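Long-range contacts in G/U mismatch-specific DNA glycosylase (PDB 2C2Q), which belongs to the uracil-DNA glycosylase superfamily of DNA repair proteins and has an alpha/beta fold built round a largely parallel sheet: residues Y16-V21 with R43-N48; V29-A34 with T83-R88. The protein carries 1 engineered substitution. All coordinates share one frame; numbering follows the deposited sequence.

Interactions 1 and 2 are neighbours, their centres about 9 Å apart, and their segments alternate along the chain. Interaction 1 joins two loops; interaction 2 joins two parallel strands and carries on into the turns after them. Polar groups join the two: D20 OD1 lies 2.7 Å from T83 OG1, a probable hydrogen bond, and K87 NZ lies 2.7 Å from V18 O, probably another. Y46 OH also packs 3.4 Å from G32 CA. Acetate, probably from the crystallisation liquor, is modelled about 3 Å from the side chain of Y45 and, at a doubtfully short 2 Å or so, beside that of D84; it may mark a pocket.

Interaction 1. Residues Y16-V21 with R43-N48; sequences YLVPDV and RAYYAN
V18 lays its two methyl groups over the backbone of R43 and A44, the point where the chain leaves helix 37-42. That helix ends in a Schellman motif: R43, with positive phi, is the first residue out of helical conformation, and the loop beyond it runs past the loop that precedes strand 28-32. With CG1 anti to the backbone N (chi1 -171°), the V18 side chain straddles the R43-A44 peptide. CG1 settles 3.6 Å from R43 C, while CG2 stands 3.7 Å from A44 O. The same CG1 also meets the Y45 ring obliquely, 3.8 Å from CE2, and in this way one branch touches both backbone and aromatic ring.

Y45 turns its ring back toward the first loop and presents its hydroxyl to the carbonyl of P19. Its OH donates to P19 O at 2.7 Å, with the donor tilted 33° out of the carbonyl plane. P19 O itself sits at the edge of the ring, near its plane, 3.3 Å from Y45 CE2. The hydroxyl of this buried tyrosine is thereby tied to main chain. D20 follows directly, its carboxylate plane inclined 35° to the ring; the carboxylate's strong partners are T83, through a hydrogen bond, and K87 and K109, through salt bridges. The two lysines would be expected to favour the charged form of D20.

Around the tyrosine, L82 and D84 of strand 80-84 touch Y45, and Y72 meets its ring. At the outer margin the R43 side chain heads outward, and what remains near the other loop is its CG, 4.1 Å from L17 O.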
loop_
_atom_site.group_PDB
_atom_site.type_symbol
_atom_site.label_atom_id
_atom_site.label_comp_id
_atom_site.label_asym_id
_atom_site.label_seq_id
_atom_site.Cartn_x
_atom_site.Cartn_y
_atom_site.Cartn_z
ATOM N N TYR A 16 -12.631 -11.468 0.474
ATOM C CA TYR A 16 -11.358 -10.898 -0.062
ATOM C C TYR A 16 -10.491 -12.037 -0.602
ATOM O O TYR A 16 -10.406 -13.107 0.010
ATOM C CB TYR A 16 -10.592 -10.175 1.012
ATOM C CG TYR A 16 -11.189 -8.874 1.502
ATOM C CD1 TYR A 16 -12.302 -8.263 0.872
ATOM C CD2 TYR A 16 -10.645 -8.256 2.638
ATOM C CE1 TYR A 16 -12.818 -7.080 1.376
ATOM C CE2 TYR A 16 -11.165 -7.105 3.150
ATOM C CZ TYR A 16 -12.234 -6.513 2.530
ATOM O OH TYR A 16 -12.676 -5.336 3.096
ATOM N N LEU A 17 -9.824 -11.796 -1.728
ATOM C CA LEU A 17 -8.979 -12.793 -2.378
ATOM C C LEU A 17 -7.745 -13.063 -1.524
ATOM O O LEU A 17 -7.290 -14.194 -1.431
ATOM C CB LEU A 17 -8.587 -12.370 -3.806
ATOM C CG LEU A 17 -9.730 -11.984 -4.785
ATOM C CD1 LEU A 17 -9.180 -11.680 -6.113
ATOM C CD2 LEU A 17 -10.791 -13.122 -4.848
ATOM N N VAL A 18 -7.214 -12.011 -0.854
ATOM C CA VAL A 18 -6.077 -12.124 0.038
ATOM C C VAL A 18 -6.401 -11.226 1.279
ATOM O O VAL A 18 -7.011 -10.185 1.056
ATOM C CB VAL A 18 -4.791 -11.590 -0.599
ATOM C CG1 VAL A 18 -3.625 -11.959 0.322
ATOM C CG2 VAL A 18 -4.600 -12.262 -2.017
ATOM N N PRO A 19 -6.146 -11.692 2.507
ATOM C CA PRO A 19 -6.446 -10.894 3.711
ATOM C C PRO A 19 -5.742 -9.526 3.687
ATOM O O PRO A 19 -4.608 -9.396 3.166
ATOM C CB PRO A 19 -5.878 -11.724 4.864
ATOM C CG PRO A 19 -5.984 -13.133 4.387
ATOM C CD PRO A 19 -5.578 -13.012 2.897
ATOM N N ASP A 20 -6.425 -8.527 4.190
ATOM C CA ASP A 20 -5.753 -7.315 4.720
ATOM C C ASP A 20 -4.762 -7.613 5.828
ATOM O O ASP A 20 -4.881 -8.636 6.539
ATOM C CB ASP A 20 -6.780 -6.349 5.214
ATOM C CG ASP A 20 -7.460 -5.655 4.076
ATOM O OD1 ASP A 20 -6.941 -5.659 2.895
ATOM O OD2 ASP A 20 -8.556 -5.103 4.283
ATOM N N VAL A 21 -3.714 -6.765 5.949
ATOM C CA VAL A 21 -2.849 -6.812 7.108
ATOM C C VAL A 21 -3.004 -5.455 7.795
ATOM O O VAL A 21 -2.403 -4.433 7.374
ATOM C CB VAL A 21 -1.372 -7.059 6.692
ATOM C CG1 VAL A 21 -0.414 -7.057 7.877
ATOM C CG2 VAL A 21 -1.281 -8.346 5.844
ATOM N N ARG A 43 -2.190 -16.210 -2.746
ATOM C CA ARG A 43 -2.778 -15.645 -1.535
ATOM C C ARG A 43 -1.684 -14.819 -0.813
ATOM O O ARG A 43 -1.410 -15.004 0.367
ATOM C CB ARG A 43 -3.355 -16.754 -0.591
ATOM C CG ARG A 43 -4.678 -17.308 -1.176
ATOM C CD ARG A 43 -5.306 -18.326 -0.241
ATOM N NE ARG A 43 -6.274 -19.194 -0.914
ATOM C CZ ARG A 43 -6.818 -20.302 -0.375
ATOM N NH1 ARG A 43 -6.509 -20.697 0.854
ATOM N NH2 ARG A 43 -7.687 -21.029 -1.079
ATOM N N ALA A 44 -1.047 -13.901 -1.538
ATOM C CA ALA A 44 0.017 -13.062 -0.946
ATOM C C ALA A 44 -0.036 -11.666 -1.622
ATOM O O ALA A 44 -1.031 -11.339 -2.320
ATOM C CB ALA A 44 1.403 -13.767 -1.131
ATOM N N TYR A 45 1.006 -10.844 -1.415
ATOM C CA TYR A 45 1.068 -9.510 -2.030
ATOM C C TYR A 45 2.310 -9.449 -2.872
ATOM O O TYR A 45 3.317 -10.018 -2.443
ATOM C CB TYR A 45 1.125 -8.419 -0.960
ATOM C CG TYR A 45 -0.220 -8.117 -0.292
ATOM C CD1 TYR A 45 -0.974 -6.976 -0.638
ATOM C CD2 TYR A 45 -0.729 -9.000 0.679
ATOM C CE1 TYR A 45 -2.235 -6.706 0.029
ATOM C CE2 TYR A 45 -1.952 -8.748 1.308
ATOM C CZ TYR A 45 -2.688 -7.598 0.974
ATOM O OH TYR A 45 -3.888 -7.325 1.628
ATOM N N TYR A 46 2.220 -8.689 -3.969
ATOM C CA TYR A 46 3.345 -8.383 -4.895
ATOM C C TYR A 46 4.169 -9.644 -5.125
ATOM O O TYR A 46 5.425 -9.642 -4.932
ATOM C CB TYR A 46 4.190 -7.244 -4.288
ATOM C CG TYR A 46 3.363 -6.031 -3.981
ATOM C CD1 TYR A 46 2.947 -5.135 -5.007
ATOM C CD2 TYR A 46 2.966 -5.770 -2.675
ATOM C CE1 TYR A 46 2.149 -4.039 -4.710
ATOM C CE2 TYR A 46 2.173 -4.667 -2.347
ATOM C CZ TYR A 46 1.742 -3.793 -3.365
ATOM O OH TYR A 46 0.955 -2.705 -3.108
ATOM N N ALA A 47 3.456 -10.728 -5.504
ATOM C CA ALA A 47 4.052 -12.043 -5.632
ATOM C C ALA A 47 4.694 -12.328 -7.006
ATOM O O ALA A 47 5.380 -13.350 -7.155
ATOM C CB ALA A 47 3.026 -13.174 -5.256
ATOM N N ASN A 48 4.424 -11.486 -8.001
ATOM C CA ASN A 48 5.070 -11.615 -9.317
ATOM C C ASN A 48 6.553 -11.420 -9.055
ATOM O O ASN A 48 6.981 -10.431 -8.465
ATOM C CB ASN A 48 4.542 -10.576 -10.286
ATOM C CG ASN A 48 5.249 -10.621 -11.638
ATOM O OD1 ASN A 48 6.451 -10.888 -11.704
ATOM N ND2 ASN A 48 4.514 -10.368 -12.697
#

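Interaction 2. Residues V29-A34 with T83-R88; sequences VLVGTA and TDVAKR
V31 and T83 lie side by side on neighbouring strands and point the same way, their CG2 methyls 3.9 Å apart. T83 can do this because chi1 of -176° sets OG1 anti to the backbone N, which leaves CG2 turned to the valines, while OG1 is hydrogen-bonded to D20. V29 reaches the same methyl obliquely, CG1 lying 4.1 Å from T83 CG2. From the other branch of V31, CG1 meets V85 CG2, the two side chains crossing at about a right angle. L106 of helix 103-113 packs on V31 and T83.

This is the parallel pairing of an alpha/beta sheet, with strand 80-84 outermost and strand 28-32 beside it. T83 N gives a hydrogen bond to L30 O, and G32 N returns one to T83 O, in the carbonyl plane and on a lone pair. Where the strands end, two further backbone bonds join the chains, V85 N to G32 O and A86 N to T33 O at 2.8 Å, the last nearly straight at the acceptor, 170°.

D84 projects from the opposite face to V31 and T83. Its OD1 sits 2.9 Å from G32 N in a weak bond bent to 121° at the hydrogen, and 3.0 Å from G32 CA, where glycine carries no side chain. Farther along, A34 CB touches A86 CB at 3.8 Å, and the buried A34 N finds no partner.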
loop_
_atom_site.group_PDB
_atom_site.type_symbol
_atom_site.label_atom_id
_atom_site.label_comp_id
_atom_site.label_asym_id
_atom_site.label_seq_id
_atom_site.Cartn_x
_atom_site.Cartn_y
_atom_site.Cartn_z
ATOM N N VAL A 29 0.751 1.997 6.176
ATOM C CA VAL A 29 0.033 0.997 5.378
ATOM C C VAL A 29 0.248 1.295 3.892
ATOM O O VAL A 29 -0.024 2.416 3.423
ATOM C CB VAL A 29 -1.461 1.054 5.714
ATOM C CG1 VAL A 29 -2.323 0.211 4.731
ATOM C CG2 VAL A 29 -1.721 0.677 7.206
ATOM N N LEU A 30 0.653 0.255 3.177
ATOM C CA LEU A 30 0.993 0.320 1.730
ATOM C C LEU A 30 -0.209 -0.237 0.982
ATOM O O LEU A 30 -0.633 -1.383 1.238
ATOM C CB LEU A 30 2.240 -0.468 1.417
ATOM C CG LEU A 30 3.489 0.242 1.996
ATOM C CD1 LEU A 30 4.493 -0.838 2.487
ATOM C CD2 LEU A 30 4.038 1.275 0.902
ATOM N N VAL A 31 -0.783 0.589 0.129
ATOM C CA VAL A 31 -2.052 0.268 -0.534
ATOM C C VAL A 31 -1.864 0.119 -2.066
ATOM O O VAL A 31 -1.425 1.094 -2.743
ATOM C CB VAL A 31 -3.085 1.368 -0.298
ATOM C CG1 VAL A 31 -4.425 0.987 -0.993
ATOM C CG2 VAL A 31 -3.276 1.657 1.228
ATOM N N GLY A 32 -2.109 -1.064 -2.609
ATOM C CA GLY A 32 -1.980 -1.254 -4.050
ATOM C C GLY A 32 -3.309 -1.063 -4.779
ATOM O O GLY A 32 -4.309 -0.707 -4.167
ATOM N N THR A 33 -3.339 -1.328 -6.084
ATOM C CA THR A 33 -4.637 -1.284 -6.822
ATOM C C THR A 33 -5.472 -2.537 -6.501
ATOM O O THR A 33 -6.620 -2.464 -6.015
ATOM C CB THR A 33 -4.319 -1.245 -8.323
ATOM O OG1 THR A 33 -3.271 -2.175 -8.587
ATOM C CG2 THR A 33 -3.693 0.146 -8.725
ATOM N N ALA A 34 -4.881 -3.698 -6.772
ATOM C CA ALA A 34 -5.523 -5.000 -6.662
ATOM C C ALA A 34 -4.431 -6.033 -6.762
ATOM O O ALA A 34 -3.339 -5.748 -7.353
ATOM C CB ALA A 34 -6.517 -5.236 -7.781
ATOM N N THR A 83 -3.062 -3.258 2.367
ATOM C CA THR A 83 -4.394 -3.517 1.757
ATOM C C THR A 83 -4.363 -3.065 0.273
ATOM O O THR A 83 -3.314 -2.670 -0.210
ATOM C CB THR A 83 -5.533 -2.826 2.564
ATOM O OG1 THR A 83 -6.817 -3.162 1.996
ATOM C CG2 THR A 83 -5.424 -1.274 2.514
ATOM N N ASP A 84 -5.507 -3.067 -0.401
ATOM C CA ASP A 84 -5.618 -2.625 -1.787
ATOM C C ASP A 84 -6.939 -1.909 -1.986
ATOM O O ASP A 84 -7.895 -2.170 -1.260
ATOM C CB ASP A 84 -5.608 -3.825 -2.727
ATOM C CG ASP A 84 -4.225 -4.481 -2.860
ATOM O OD1 ASP A 84 -3.177 -3.766 -2.921
ATOM O OD2 ASP A 84 -4.103 -5.726 -2.992
ATOM N N VAL A 85 -7.021 -1.104 -3.025
ATOM C CA VAL A 85 -8.293 -0.416 -3.310
ATOM C C VAL A 85 -9.350 -1.417 -3.757
ATOM O O VAL A 85 -10.542 -1.280 -3.437
ATOM C CB VAL A 85 -8.075 0.703 -4.355
ATOM C CG1 VAL A 85 -9.372 1.507 -4.595
ATOM C CG2 VAL A 85 -6.907 1.651 -3.921
ATOM N N ALA A 86 -8.936 -2.422 -4.523
ATOM C CA ALA A 86 -9.809 -3.516 -4.959
ATOM C C ALA A 86 -9.399 -4.845 -4.262
ATOM O O ALA A 86 -8.261 -5.328 -4.433
ATOM C CB ALA A 86 -9.749 -3.660 -6.440
ATOM N N LYS A 87 -10.315 -5.426 -3.487
ATOM C CA LYS A 87 -9.980 -6.594 -2.682
ATOM C C LYS A 87 -10.620 -7.925 -3.171
ATOM O O LYS A 87 -10.237 -8.984 -2.736
ATOM C CB LYS A 87 -10.418 -6.347 -1.254
ATOM C CG LYS A 87 -9.543 -5.348 -0.499
ATOM C CD LYS A 87 -8.048 -5.807 -0.348
ATOM C CE LYS A 87 -7.943 -7.167 0.323
ATOM N NZ LYS A 87 -6.546 -7.487 0.823
ATOM N N ARG A 88 -11.672 -7.801 -3.983
ATOM C CA ARG A 88 -12.454 -8.961 -4.432
ATOM C C ARG A 88 -12.195 -9.364 -5.878
ATOM O O ARG A 88 -12.875 -10.290 -6.384
ATOM C CB ARG A 88 -13.961 -8.614 -4.298
ATOM C CG ARG A 88 -14.376 -8.319 -2.825
ATOM C CD ARG A 88 -15.904 -8.115 -2.642
ATOM N NE ARG A 88 -16.284 -7.906 -1.239
ATOM C CZ ARG A 88 -16.087 -6.755 -0.573
ATOM N NH1 ARG A 88 -15.492 -5.716 -1.157
ATOM N NH2 ARG A 88 -16.499 -6.642 0.692
#